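Local coordinates for sister chromatid cohesion protein (Chaetomium thermophilum, PDB 5T8V), which probably serves as a loader of the cohesin ring onto chromatin, this chain being the C-terminal HEAT-repeat part of the Scc2 protein, at residues K817-M822 / A854-F859; D841-L846 / R863-Y868; I848-E853 / V885-R890; V891-S896 / L929-T934. One frame throughout, in Å; residues are numbered along the deposited sequence.

How the contacts relate
Followed from the N terminus, helix 808-824 opens the first loop, which contact 1 closes when the chain returns at 854-859, just past helix 839-852. That same helix has by then opened two more loops: contact 2 closes one at 863-868, contact 3 the other at 885-890 on helix 878-891. The three spans overlap without any lying wholly within another, so contacts 1, 2 and 3 cross pairwise, and they meet around F857, L846 and I887. Contact 4 begins immediately after contact 3 closes and runs in series, joining the end of helix 878-891 to helix 919-935. Together they tie successive helices into one side-by-side stack.

Contact 1. Residues K817-M822 / A854-F859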
loop_
_atom_site.group_PDB
_atom_site.type_symbol
_atom_site.label_atom_id
_atom_site.label_comp_id
_atom_site.label_asym_id
_atom_site.label_seq_id
_atom_site.Cartn_x
_atom_site.Cartn_y
_atom_site.Cartn_z
ATOM N N LYS A 817 10.074 -21.625 -37.542
ATOM C CA LYS A 817 9.099 -20.861 -38.310
ATOM C C LYS A 817 9.136 -19.373 -37.986
ATOM O O LYS A 817 8.705 -18.565 -38.815
ATOM C CB LYS A 817 7.692 -21.416 -38.079
ATOM C CG LYS A 817 7.491 -22.802 -38.685
ATOM C CD LYS A 817 6.023 -23.111 -38.959
ATOM C CE LYS A 817 5.298 -23.600 -37.715
ATOM N NZ LYS A 817 5.777 -24.942 -37.276
ATOM N N LEU A 818 9.638 -18.993 -36.808
ATOM C CA LEU A 818 9.906 -17.583 -36.547
ATOM C C LEU A 818 11.003 -17.068 -37.470
ATOM O O LEU A 818 10.815 -16.076 -38.184
ATOM C CB LEU A 818 10.298 -17.381 -35.081
ATOM C CG LEU A 818 9.155 -17.266 -34.071
ATOM C CD1 LEU A 818 9.696 -17.348 -32.654
ATOM C CD2 LEU A 818 8.383 -15.968 -34.267
ATOM N N VAL A 819 12.157 -17.738 -37.471
ATOM C CA VAL A 819 13.235 -17.387 -38.395
ATOM C C VAL A 819 12.714 -17.379 -39.827
ATOM O O VAL A 819 12.899 -16.408 -40.574
ATOM C CB VAL A 819 14.415 -18.363 -38.229
ATOM C CG1 VAL A 819 15.487 -18.121 -39.291
ATOM C CG2 VAL A 819 15.012 -18.240 -36.830
ATOM N N GLY A 820 12.052 -18.465 -40.225
ATOM C CA GLY A 820 11.492 -18.538 -41.562
ATOM C C GLY A 820 10.572 -17.379 -41.880
ATOM O O GLY A 820 10.502 -16.931 -43.027
ATOM N N SER A 821 9.850 -16.878 -40.875
ATOM C CA SER A 821 9.044 -15.680 -41.077
ATOM C C SER A 821 9.933 -14.466 -41.313
ATOM O O SER A 821 9.757 -13.737 -42.295
ATOM C CB SER A 821 8.128 -15.455 -39.876
ATOM O OG SER A 821 7.302 -14.320 -40.073
ATOM N N MET A 822 10.909 -14.245 -40.427
ATOM C CA MET A 822 11.813 -13.109 -40.581
ATOM C C MET A 822 12.389 -13.058 -41.990
ATOM O O MET A 822 12.461 -11.986 -42.602
ATOM C CB MET A 822 12.941 -13.184 -39.552
ATOM C CG MET A 822 12.490 -13.502 -38.142
ATOM S SD MET A 822 13.616 -12.892 -36.881
ATOM C CE MET A 822 12.934 -13.664 -35.416
ATOM N N ALA A 854 22.104 -22.440 -35.063
ATOM C CA ALA A 854 22.125 -22.342 -36.516
ATOM C C ALA A 854 21.274 -23.404 -37.198
ATOM O O ALA A 854 20.938 -23.246 -38.377
ATOM C CB ALA A 854 23.562 -22.447 -37.025
ATOM N N SER A 855 20.919 -24.479 -36.490
ATOM C CA SER A 855 20.087 -25.526 -37.074
ATOM C C SER A 855 18.776 -24.984 -37.631
ATOM O O SER A 855 18.175 -25.622 -38.502
ATOM C CB SER A 855 19.791 -26.599 -36.025
ATOM O OG SER A 855 18.798 -27.498 -36.484
ATOM N N LEU A 856 18.323 -23.824 -37.153
ATOM C CA LEU A 856 17.033 -23.286 -37.564
ATOM C C LEU A 856 17.061 -22.703 -38.971
ATOM O O LEU A 856 15.995 -22.482 -39.555
ATOM C CB LEU A 856 16.584 -22.213 -36.571
ATOM C CG LEU A 856 16.469 -22.680 -35.119
ATOM C CD1 LEU A 856 16.569 -21.504 -34.164
ATOM C CD2 LEU A 856 15.166 -23.428 -34.906
ATOM N N PHE A 857 18.243 -22.455 -39.526
ATOM C CA PHE A 857 18.373 -21.797 -40.815
ATOM C C PHE A 857 18.536 -22.823 -41.930
ATOM O O PHE A 857 19.009 -23.939 -41.710
ATOM C CB PHE A 857 19.565 -20.835 -40.813
ATOM C CG PHE A 857 19.393 -19.662 -39.886
ATOM C CD1 PHE A 857 19.497 -19.823 -38.514
ATOM C CD2 PHE A 857 19.133 -18.397 -40.387
ATOM C CE1 PHE A 857 19.338 -18.748 -37.661
ATOM C CE2 PHE A 857 18.975 -17.319 -39.538
ATOM C CZ PHE A 857 19.078 -17.495 -38.174
ATOM N N THR A 858 18.135 -22.427 -43.137
ATOM C CA THR A 858 18.242 -23.266 -44.321
ATOM C C THR A 858 19.025 -22.532 -45.403
ATOM O O THR A 858 19.156 -21.305 -45.383
ATOM C CB THR A 858 16.859 -23.662 -44.858
ATOM O OG1 THR A 858 16.182 -22.503 -45.360
ATOM C CG2 THR A 858 16.018 -24.298 -43.761
ATOM N N PHE A 859 19.548 -23.305 -46.358
ATOM C CA PHE A 859 20.353 -22.723 -47.427
ATOM C C PHE A 859 19.537 -21.754 -48.273
ATOM O O PHE A 859 20.027 -20.684 -48.652
ATOM C CB PHE A 859 20.939 -23.831 -48.303
ATOM C CG PHE A 859 21.576 -23.332 -49.570
ATOM C CD1 PHE A 859 22.905 -22.942 -49.586
ATOM C CD2 PHE A 859 20.847 -23.258 -50.746
ATOM C CE1 PHE A 859 23.493 -22.484 -50.752
ATOM C CE2 PHE A 859 21.430 -22.799 -51.913
ATOM C CZ PHE A 859 22.756 -22.413 -51.916
#
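L856 is the first residue of 854-859 to touch the helix at 817-822, and what it meets is V819. Its CB lies 4.3 Å from V819 CG2, a loose aliphatic approach at the place where the two backbones are nearest, with V819 CA and L856 CA 7.1 Å apart. The leucine branch itself runs on over C815 and R816, one turn back along the same helix. At F857 the path changes: the backbone N closes a tight turn onto A854 O (3.0 Å), and beyond it the chain straightens. The phenyl ring, its CG anti to the carbonyl carbon (chi1 -66°), swings in toward the helix, and V819 CG1 comes down on one face. This is a CH-pi contact, with CG1 3.8 Å from the F857 ring centroid and 19° off the ring normal; the nearest ring atom is F857 CE2, at 3.6 Å from V819 CG1. The two side chains cross at about a right angle. V819 places CG1 on the ring because that methyl is anti to its backbone N (chi1 173°), which leaves CG2 turned to L856. In this superhelical HEAT-repeat stack, 854-859 is the link after helix 839-852, and its aromatic ring is buried: L846, F849 and A850 of that helix also touch it, while V891 CG2 lies over its opposite face. T858 carries the chain away from V819, its N bonded to Q861 OE1, and F859, further on, has its ring stacked on H899 and edge-to-face with F902.

Contact 2. Residues D841-L846 / R863-Y868; sequences DVLQVL and RLLRPY
L865 O receives the backbone N-H of Y868 (2.9 Å), and this turn brings the two side chains that face L843 onto the same side of the chain. The Y868 ring has L865 CA at its edge, in plane. Across the contact everything is apolar, a helix of the HEAT-repeat stack packing on the short helical segment that follows it. L843 forks over the pair: CD2 meets L865 CD2 at 3.7 Å, while CD1 hovers over one face of the tyrosine ring, 4.5 Å from Y868 CZ, a looser approach. L843 and L865 have the same first torsion, each CG anti to its carbonyl carbon (chi1 -64° and -55°), yet they come from facing backbones and slide past each other in opposite directions. The backbones stay well apart, L843 CA to L865 CA being 9.8 Å, and leucine methyls bridge the interval. Around the contact, helix 878-891 supplies V880, which touches both L843 and Y868, and V884, which also touches Y868. On the other flank of helix 839-852, V842 and V845 pack on V781 of helix 773-786 and M822 of helix 808-824, while R866 reaches helix 900-910 through a salt bridge to E909.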
loop_
_atom_site.group_PDB
_atom_site.type_symbol
_atom_site.label_atom_id
_atom_site.label_comp_id
_atom_site.label_asym_id
_atom_site.label_seq_id
_atom_site.Cartn_x
_atom_site.Cartn_y
_atom_site.Cartn_z
ATOM N N ASP A 841 16.717 -3.987 -38.987
ATOM C CA ASP A 841 16.257 -4.352 -37.652
ATOM C C ASP A 841 15.899 -5.829 -37.559
ATOM O O ASP A 841 16.091 -6.448 -36.507
ATOM C CB ASP A 841 15.059 -3.486 -37.266
ATOM C CG ASP A 841 15.399 -2.010 -37.219
ATOM O OD1 ASP A 841 16.576 -1.683 -36.957
ATOM O OD2 ASP A 841 14.491 -1.179 -37.441
ATOM N N VAL A 842 15.371 -6.411 -38.638
ATOM C CA VAL A 842 15.089 -7.844 -38.644
ATOM C C VAL A 842 16.388 -8.638 -38.601
ATOM O O VAL A 842 16.500 -9.647 -37.892
ATOM C CB VAL A 842 14.242 -8.215 -39.876
ATOM C CG1 VAL A 842 14.007 -9.720 -39.938
ATOM C CG2 VAL A 842 12.912 -7.473 -39.854
ATOM N N LEU A 843 17.390 -8.202 -39.362
ATOM C CA LEU A 843 18.663 -8.906 -39.372
ATOM C C LEU A 843 19.380 -8.806 -38.036
ATOM O O LEU A 843 20.205 -9.672 -37.727
ATOM C CB LEU A 843 19.547 -8.363 -40.493
ATOM C CG LEU A 843 18.973 -8.607 -41.891
ATOM C CD1 LEU A 843 19.712 -7.776 -42.915
ATOM C CD2 LEU A 843 19.038 -10.082 -42.256
ATOM N N GLN A 844 19.087 -7.781 -37.231
ATOM C CA GLN A 844 19.696 -7.719 -35.908
ATOM C C GLN A 844 19.226 -8.860 -35.012
ATOM O O GLN A 844 19.996 -9.341 -34.173
ATOM C CB GLN A 844 19.404 -6.369 -35.249
ATOM C CG GLN A 844 20.269 -5.232 -35.774
ATOM C CD GLN A 844 21.753 -5.525 -35.642
ATOM O OE1 GLN A 844 22.449 -5.723 -36.637
ATOM N NE2 GLN A 844 22.241 -5.568 -34.407
ATOM N N VAL A 845 17.983 -9.309 -35.174
ATOM C CA VAL A 845 17.480 -10.436 -34.388
ATOM C C VAL A 845 17.826 -11.766 -35.052
ATOM O O VAL A 845 18.157 -12.740 -34.367
ATOM C CB VAL A 845 15.960 -10.295 -34.148
ATOM C CG1 VAL A 845 15.203 -10.092 -35.441
ATOM C CG2 VAL A 845 15.410 -11.512 -33.406
ATOM N N LEU A 846 17.764 -11.834 -36.384
ATOM C CA LEU A 846 18.235 -13.034 -37.067
ATOM C C LEU A 846 19.685 -13.333 -36.717
ATOM O O LEU A 846 20.078 -14.501 -36.626
ATOM C CB LEU A 846 18.080 -12.877 -38.580
ATOM C CG LEU A 846 16.686 -13.134 -39.152
ATOM C CD1 LEU A 846 16.627 -12.738 -40.618
ATOM C CD2 LEU A 846 16.310 -14.599 -38.982
ATOM N N ARG A 863 20.370 -17.747 -49.404
ATOM C CA ARG A 863 20.419 -17.198 -50.750
ATOM C C ARG A 863 19.691 -15.864 -50.850
ATOM O O ARG A 863 19.989 -15.076 -51.754
ATOM C CB ARG A 863 19.817 -18.201 -51.736
ATOM C CG ARG A 863 19.950 -17.815 -53.200
ATOM C CD ARG A 863 19.256 -18.830 -54.094
ATOM N NE ARG A 863 17.820 -18.897 -53.830
ATOM C CZ ARG A 863 16.998 -19.792 -54.369
ATOM N NH1 ARG A 863 17.462 -20.711 -55.205
ATOM N NH2 ARG A 863 15.707 -19.770 -54.067
ATOM N N LEU A 864 18.744 -15.594 -49.947
ATOM C CA LEU A 864 18.060 -14.305 -49.960
ATOM C C LEU A 864 18.965 -13.192 -49.455
ATOM O O LEU A 864 18.810 -12.035 -49.862
ATOM C CB LEU A 864 16.788 -14.375 -49.116
ATOM C CG LEU A 864 15.820 -15.510 -49.460
ATOM C CD1 LEU A 864 14.570 -15.415 -48.601
ATOM C CD2 LEU A 864 15.457 -15.507 -50.940
ATOM N N LEU A 865 19.908 -13.517 -48.569
ATOM C CA LEU A 865 20.917 -12.558 -48.143
ATOM C C LEU A 865 22.018 -12.374 -49.177
ATOM O O LEU A 865 22.834 -11.459 -49.030
ATOM C CB LEU A 865 21.536 -13.004 -46.815
ATOM C CG LEU A 865 20.559 -13.266 -45.666
ATOM C CD1 LEU A 865 21.302 -13.773 -44.441
ATOM C CD2 LEU A 865 19.762 -12.014 -45.326
ATOM N N ARG A 866 22.052 -13.213 -50.215
ATOM C CA ARG A 866 23.097 -13.158 -51.240
ATOM C C ARG A 866 23.417 -11.750 -51.729
ATOM O O ARG A 866 24.599 -11.384 -51.733
ATOM C CB ARG A 866 22.667 -14.046 -52.418
ATOM C CG ARG A 866 23.763 -14.333 -53.425
ATOM C CD ARG A 866 24.749 -15.351 -52.885
ATOM N NE ARG A 866 25.750 -15.716 -53.884
ATOM C CZ ARG A 866 26.821 -14.984 -54.172
ATOM N NH1 ARG A 866 27.035 -13.835 -53.540
ATOM N NH2 ARG A 866 27.676 -15.397 -55.097
ATOM N N PRO A 867 22.452 -10.927 -52.149
ATOM C CA PRO A 867 22.813 -9.592 -52.658
ATOM C C PRO A 867 23.433 -8.686 -51.610
ATOM O O PRO A 867 24.167 -7.759 -51.973
ATOM C CB PRO A 867 21.475 -9.035 -53.162
ATOM C CG PRO A 867 20.439 -9.786 -52.404
ATOM C CD PRO A 867 20.997 -11.157 -52.196
ATOM N N TYR A 868 23.166 -8.917 -50.321
ATOM C CA TYR A 868 23.805 -8.114 -49.286
ATOM C C TYR A 868 25.314 -8.322 -49.267
ATOM O O TYR A 868 26.060 -7.403 -48.919
ATOM C CB TYR A 868 23.214 -8.443 -47.916
ATOM C CG TYR A 868 21.816 -7.910 -47.692
ATOM C CD1 TYR A 868 21.583 -6.547 -47.572
ATOM C CD2 TYR A 868 20.731 -8.770 -47.585
ATOM C CE1 TYR A 868 20.310 -6.053 -47.362
ATOM C CE2 TYR A 868 19.453 -8.286 -47.373
ATOM C CZ TYR A 868 19.248 -6.926 -47.262
ATOM O OH TYR A 868 17.978 -6.439 -47.051
#

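Contact 3. Residues I848-E853 / V885-R890; sequences IFAKAE and VVIYRR
Two nearly parallel helices of the HEAT-repeat stack meet where A850 faces I887 and R890. The segment axes approach to 8.9 Å at an angle of 14°, and the small alanine permits this: A850 CA and I887 CA are 5.8 Å apart. A850 CB touches I887 CG1 at 4.3 Å and R890 CB at 4.2 Å, a methyl lodged between two residues one helical turn apart. R890 CB also rests 3.6 Å from A850 O, so the root of the arginine packs against the backbone of the other helix. Helices 839-852 and 878-891 thus pack side by side in the solenoid, and the outer margin of the pair is finished by two long basic chains. K851 and R890 lie side by side and point the same way, each bent at its second torsion (60° and -76°). K851 CD, a methylene, lies at the edge of the R890 guanidinium, near its plane, 3.7 Å from R890 NE. The charged atoms are not in contact, K851 NZ being 4.7 Å from R890 NE, and K851 also touches the acidic D794 of helix 791-801. One residue back, R889 turns to D924 of helix 919-935 in a salt bridge.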
loop_
_atom_site.group_PDB
_atom_site.type_symbol
_atom_site.label_atom_id
_atom_site.label_comp_id
_atom_site.label_asym_id
_atom_site.label_seq_id
_atom_site.Cartn_x
_atom_site.Cartn_y
_atom_site.Cartn_z
ATOM N N ILE A 848 21.364 -12.779 -33.775
ATOM C CA ILE A 848 21.454 -13.449 -32.483
ATOM C C ILE A 848 20.786 -14.816 -32.524
ATOM O O ILE A 848 21.185 -15.729 -31.790
ATOM C CB ILE A 848 20.860 -12.554 -31.378
ATOM C CG1 ILE A 848 19.419 -12.153 -31.721
ATOM C CG2 ILE A 848 21.752 -11.333 -31.175
ATOM C CD1 ILE A 848 18.808 -11.135 -30.784
ATOM N N PHE A 849 19.776 -14.996 -33.378
ATOM C CA PHE A 849 19.212 -16.331 -33.565
ATOM C C PHE A 849 20.255 -17.288 -34.128
ATOM O O PHE A 849 20.460 -18.386 -33.598
ATOM C CB PHE A 849 17.994 -16.269 -34.483
ATOM C CG PHE A 849 16.692 -16.283 -33.749
ATOM C CD1 PHE A 849 16.140 -15.108 -33.272
ATOM C CD2 PHE A 849 16.021 -17.473 -33.529
ATOM C CE1 PHE A 849 14.946 -15.118 -32.595
ATOM C CE2 PHE A 849 14.821 -17.491 -32.851
ATOM C CZ PHE A 849 14.283 -16.311 -32.383
ATOM N N ALA A 850 20.922 -16.888 -35.213
ATOM C CA ALA A 850 21.969 -17.725 -35.785
ATOM C C ALA A 850 23.067 -18.001 -34.768
ATOM O O ALA A 850 23.643 -19.095 -34.745
ATOM C CB ALA A 850 22.545 -17.059 -37.033
ATOM N N LYS A 851 23.374 -17.021 -33.914
ATOM C CA LYS A 851 24.342 -17.262 -32.848
ATOM C C LYS A 851 23.836 -18.323 -31.878
ATOM O O LYS A 851 24.609 -19.169 -31.414
ATOM C CB LYS A 851 24.644 -15.955 -32.112
ATOM C CG LYS A 851 25.221 -16.118 -30.705
ATOM C CD LYS A 851 26.537 -16.889 -30.693
ATOM C CE LYS A 851 26.991 -17.163 -29.266
ATOM N NZ LYS A 851 28.162 -18.081 -29.205
ATOM N N ALA A 852 22.540 -18.300 -31.565
ATOM C CA ALA A 852 22.005 -19.218 -30.564
ATOM C C ALA A 852 21.931 -20.643 -31.100
ATOM O O ALA A 852 22.395 -21.586 -30.448
ATOM C CB ALA A 852 20.626 -18.745 -30.106
ATOM N N GLU A 853 21.344 -20.822 -32.282
ATOM C CA GLU A 853 21.162 -22.161 -32.841
ATOM C C GLU A 853 21.050 -22.035 -34.353
ATOM O O GLU A 853 20.017 -21.587 -34.861
ATOM C CB GLU A 853 19.926 -22.827 -32.248
ATOM C CG GLU A 853 19.656 -24.225 -32.777
ATOM C CD GLU A 853 20.775 -25.198 -32.457
ATOM O OE1 GLU A 853 21.440 -25.015 -31.416
ATOM O OE2 GLU A 853 20.990 -26.141 -33.248
ATOM N N VAL A 885 27.253 -11.268 -42.670
ATOM C CA VAL A 885 28.495 -12.037 -42.617
ATOM C C VAL A 885 28.534 -12.901 -41.363
ATOM O O VAL A 885 29.104 -13.998 -41.377
ATOM C CB VAL A 885 29.730 -11.119 -42.697
ATOM C CG1 VAL A 885 29.714 -10.317 -43.990
ATOM C CG2 VAL A 885 29.797 -10.201 -41.498
ATOM N N VAL A 886 27.936 -12.435 -40.264
ATOM C CA VAL A 886 27.880 -13.256 -39.059
ATOM C C VAL A 886 26.904 -14.411 -39.248
ATOM O O VAL A 886 27.133 -15.522 -38.752
ATOM C CB VAL A 886 27.512 -12.390 -37.841
ATOM C CG1 VAL A 886 27.128 -13.260 -36.645
ATOM C CG2 VAL A 886 28.684 -11.493 -37.474
ATOM N N ILE A 887 25.804 -14.174 -39.962
ATOM C CA ILE A 887 24.842 -15.243 -40.203
ATOM C C ILE A 887 25.462 -16.327 -41.075
ATOM O O ILE A 887 25.226 -17.522 -40.859
ATOM C CB ILE A 887 23.553 -14.673 -40.823
ATOM C CG1 ILE A 887 22.833 -13.786 -39.803
ATOM C CG2 ILE A 887 22.622 -15.801 -41.275
ATOM C CD1 ILE A 887 21.708 -12.955 -40.383
ATOM N N TYR A 888 26.258 -15.938 -42.074
ATOM C CA TYR A 888 26.994 -16.933 -42.849
ATOM C C TYR A 888 28.043 -17.626 -41.991
ATOM O O TYR A 888 28.223 -18.847 -42.080
ATOM C CB TYR A 888 27.656 -16.275 -44.063
ATOM C CG TYR A 888 26.760 -16.095 -45.273
ATOM C CD1 TYR A 888 25.387 -16.289 -45.191
ATOM C CD2 TYR A 888 27.297 -15.741 -46.505
ATOM C CE1 TYR A 888 24.575 -16.128 -46.298
ATOM C CE2 TYR A 888 26.493 -15.579 -47.617
ATOM C CZ TYR A 888 25.134 -15.775 -47.507
ATOM O OH TYR A 888 24.330 -15.614 -48.612
ATOM N N ARG A 889 28.739 -16.861 -41.152
ATOM C CA ARG A 889 29.769 -17.425 -40.287
ATOM C C ARG A 889 29.201 -18.523 -39.396
ATOM O O ARG A 889 29.798 -19.597 -39.256
ATOM C CB ARG A 889 30.386 -16.304 -39.448
ATOM C CG ARG A 889 31.384 -16.745 -38.392
ATOM C CD ARG A 889 31.912 -15.530 -37.645
ATOM N NE ARG A 889 32.858 -15.880 -36.591
ATOM C CZ ARG A 889 33.510 -14.990 -35.849
ATOM N NH1 ARG A 889 33.324 -13.691 -36.047
ATOM N NH2 ARG A 889 34.354 -15.396 -34.910
ATOM N N ARG A 890 28.039 -18.273 -38.789
ATOM C CA ARG A 890 27.466 -19.225 -37.845
ATOM C C ARG A 890 26.707 -20.342 -38.553
ATOM O O ARG A 890 26.784 -21.505 -38.143
ATOM C CB ARG A 890 26.538 -18.495 -36.871
ATOM C CG ARG A 890 27.241 -17.502 -35.957
ATOM C CD ARG A 890 27.993 -18.208 -34.839
ATOM N NE ARG A 890 28.517 -17.264 -33.851
ATOM C CZ ARG A 890 29.734 -16.726 -33.881
ATOM N NH1 ARG A 890 30.586 -17.029 -34.852
ATOM N NH2 ARG A 890 30.104 -15.877 -32.931
#

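Contact 4. Residues V891-S896 / L929-T934; sequences VLPQLS and LWIIST
P893 leans its ring against one methyl of I931, and the ring can be followed atom by atom from CB. P893 CB lies 4.1 Å from I931 CG2, P893 CG is 4.0 Å from it, and P893 CD, where the ring closes on the backbone N, is nearest at 3.8 Å. The methyl thus sits against the whole CB-CG-CD rim, with the two side chains crossing at about a right angle. I931 offers CG2 because that branch is anti to its backbone N, while CG1 takes the position beside it (chi1 -63°). P893 CD has a second neighbour in Y888 O, in the last turns of helix 878-891. Having no N-H to give, the proline suits this point, where the helix has just ended and a short 3-10 turn, 892-894, takes over and packs on helix 919-935 within the HEAT-repeat stack. One residue earlier, L892 sends its CD2 to I932 CD1, at 3.3 Å in this model; the two chains cross obliquely. The bond from I932 CA to CB runs across the interface rather than into it, and it is the fold at the second torsion (chi2 -75°) that carries CD1 over to the leucine. Away from the interface, L929 O accepts both S933 N and S933 OG, the hydroxyl coming from above the carbonyl plane. L892 is also packed by L862 of helix 859-862, while on helix 919-935 I932 meets L903 and R907 of helix 900-910, and L929 and W930 meet L942 of helix 940-960.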
loop_
_atom_site.group_PDB
_atom_site.type_symbol
_atom_site.label_atom_id
_atom_site.label_comp_id
_atom_site.label_asym_id
_atom_site.label_seq_id
_atom_site.Cartn_x
_atom_site.Cartn_y
_atom_site.Cartn_z
ATOM N N VAL A 891 25.976 -20.011 -39.614
ATOM C CA VAL A 891 25.106 -20.986 -40.266
ATOM C C VAL A 891 25.904 -21.890 -41.194
ATOM O O VAL A 891 25.864 -23.120 -41.082
ATOM C CB VAL A 891 23.976 -20.274 -41.032
ATOM C CG1 VAL A 891 23.144 -21.279 -41.831
ATOM C CG2 VAL A 891 23.089 -19.490 -40.071
ATOM N N LEU A 892 26.632 -21.290 -42.130
ATOM C CA LEU A 892 27.180 -22.046 -43.249
ATOM C C LEU A 892 27.970 -23.285 -42.840
ATOM O O LEU A 892 27.836 -24.315 -43.522
ATOM C CB LEU A 892 28.041 -21.107 -44.107
ATOM C CG LEU A 892 28.227 -21.454 -45.587
ATOM C CD1 LEU A 892 26.935 -21.898 -46.267
ATOM C CD2 LEU A 892 28.789 -20.243 -46.292
ATOM N N PRO A 893 28.785 -23.277 -41.780
ATOM C CA PRO A 893 29.456 -24.525 -41.376
ATOM C C PRO A 893 28.496 -25.605 -40.897
ATOM O O PRO A 893 28.932 -26.745 -40.691
ATOM C CB PRO A 893 30.402 -24.076 -40.251
ATOM C CG PRO A 893 29.866 -22.773 -39.786
ATOM C CD PRO A 893 29.244 -22.128 -40.977
ATOM N N GLN A 894 27.214 -25.289 -40.713
ATOM C CA GLN A 894 26.228 -26.277 -40.298
ATOM C C GLN A 894 25.621 -27.040 -41.469
ATOM O O GLN A 894 25.140 -28.161 -41.274
ATOM C CB GLN A 894 25.112 -25.595 -39.495
ATOM C CG GLN A 894 23.953 -26.508 -39.097
ATOM C CD GLN A 894 22.704 -26.289 -39.942
ATOM O OE1 GLN A 894 22.623 -25.347 -40.731
ATOM N NE2 GLN A 894 21.718 -27.162 -39.770
ATOM N N LEU A 895 25.638 -26.470 -42.672
ATOM C CA LEU A 895 25.104 -27.165 -43.833
ATOM C C LEU A 895 25.855 -28.473 -44.064
ATOM O O LEU A 895 27.006 -28.646 -43.651
ATOM C CB LEU A 895 25.198 -26.283 -45.079
ATOM C CG LEU A 895 24.430 -24.957 -45.077
ATOM C CD1 LEU A 895 24.434 -24.354 -46.474
ATOM C CD2 LEU A 895 23.004 -25.134 -44.579
ATOM N N SER A 896 25.184 -29.404 -44.736
ATOM C CA SER A 896 25.737 -30.721 -45.034
ATOM C C SER A 896 26.040 -30.925 -46.508
ATOM O O SER A 896 27.085 -31.489 -46.847
ATOM C CB SER A 896 24.768 -31.813 -44.568
ATOM O OG SER A 896 23.543 -31.740 -45.277
ATOM N N LEU A 929 35.617 -15.726 -44.181
ATOM C CA LEU A 929 36.556 -16.208 -45.190
ATOM C C LEU A 929 37.216 -17.507 -44.745
ATOM O O LEU A 929 37.241 -18.492 -45.491
ATOM C CB LEU A 929 37.616 -15.143 -45.476
ATOM C CG LEU A 929 37.193 -13.917 -46.289
ATOM C CD1 LEU A 929 38.321 -12.893 -46.318
ATOM C CD2 LEU A 929 36.794 -14.312 -47.705
ATOM N N TRP A 930 37.765 -17.523 -43.528
ATOM C CA TRP A 930 38.386 -18.743 -43.022
ATOM C C TRP A 930 37.409 -19.911 -43.064
ATOM O O TRP A 930 37.754 -21.008 -43.519
ATOM C CB TRP A 930 38.894 -18.516 -41.599
ATOM C CG TRP A 930 39.411 -19.763 -40.928
ATOM C CD1 TRP A 930 38.946 -20.321 -39.774
ATOM C CD2 TRP A 930 40.486 -20.606 -41.374
ATOM N NE1 TRP A 930 39.662 -21.451 -39.469
ATOM C CE2 TRP A 930 40.613 -21.649 -40.435
ATOM C CE3 TRP A 930 41.350 -20.579 -42.473
ATOM C CZ2 TRP A 930 41.570 -22.655 -40.560
ATOM C CZ3 TRP A 930 42.301 -21.577 -42.594
ATOM C CH2 TRP A 930 42.403 -22.601 -41.643
ATOM N N ILE A 931 36.179 -19.692 -42.594
ATOM C CA ILE A 931 35.172 -20.754 -42.613
ATOM C C ILE A 931 34.993 -21.287 -44.030
ATOM O O ILE A 931 35.183 -22.481 -44.294
ATOM C CB ILE A 931 33.843 -20.241 -42.032
ATOM C CG1 ILE A 931 34.010 -19.855 -40.556
ATOM C CG2 ILE A 931 32.737 -21.275 -42.200
ATOM C CD1 ILE A 931 34.350 -21.009 -39.630
ATOM N N ILE A 932 34.618 -20.405 -44.962
ATOM C CA ILE A 932 34.468 -20.804 -46.360
ATOM C C ILE A 932 35.654 -21.650 -46.801
ATOM O O ILE A 932 35.492 -22.683 -47.463
ATOM C CB ILE A 932 34.313 -19.564 -47.261
ATOM C CG1 ILE A 932 33.055 -18.766 -46.898
ATOM C CG2 ILE A 932 34.292 -19.972 -48.736
ATOM C CD1 ILE A 932 31.756 -19.391 -47.351
ATOM N N SER A 933 36.867 -21.224 -46.443
ATOM C CA SER A 933 38.057 -21.939 -46.884
ATOM C C SER A 933 38.151 -23.324 -46.254
ATOM O O SER A 933 38.664 -24.254 -46.887
ATOM C CB SER A 933 39.305 -21.119 -46.566
ATOM O OG SER A 933 39.300 -19.899 -47.287
ATOM N N THR A 934 37.666 -23.488 -45.022
ATOM C CA THR A 934 37.696 -24.809 -44.400
ATOM C C THR A 934 36.660 -25.733 -45.027
ATOM O O THR A 934 36.940 -26.913 -45.266
ATOM C CB THR A 934 37.471 -24.703 -42.892
ATOM O OG1 THR A 934 36.215 -24.066 -42.631
ATOM C CG2 THR A 934 38.596 -23.912 -42.235
#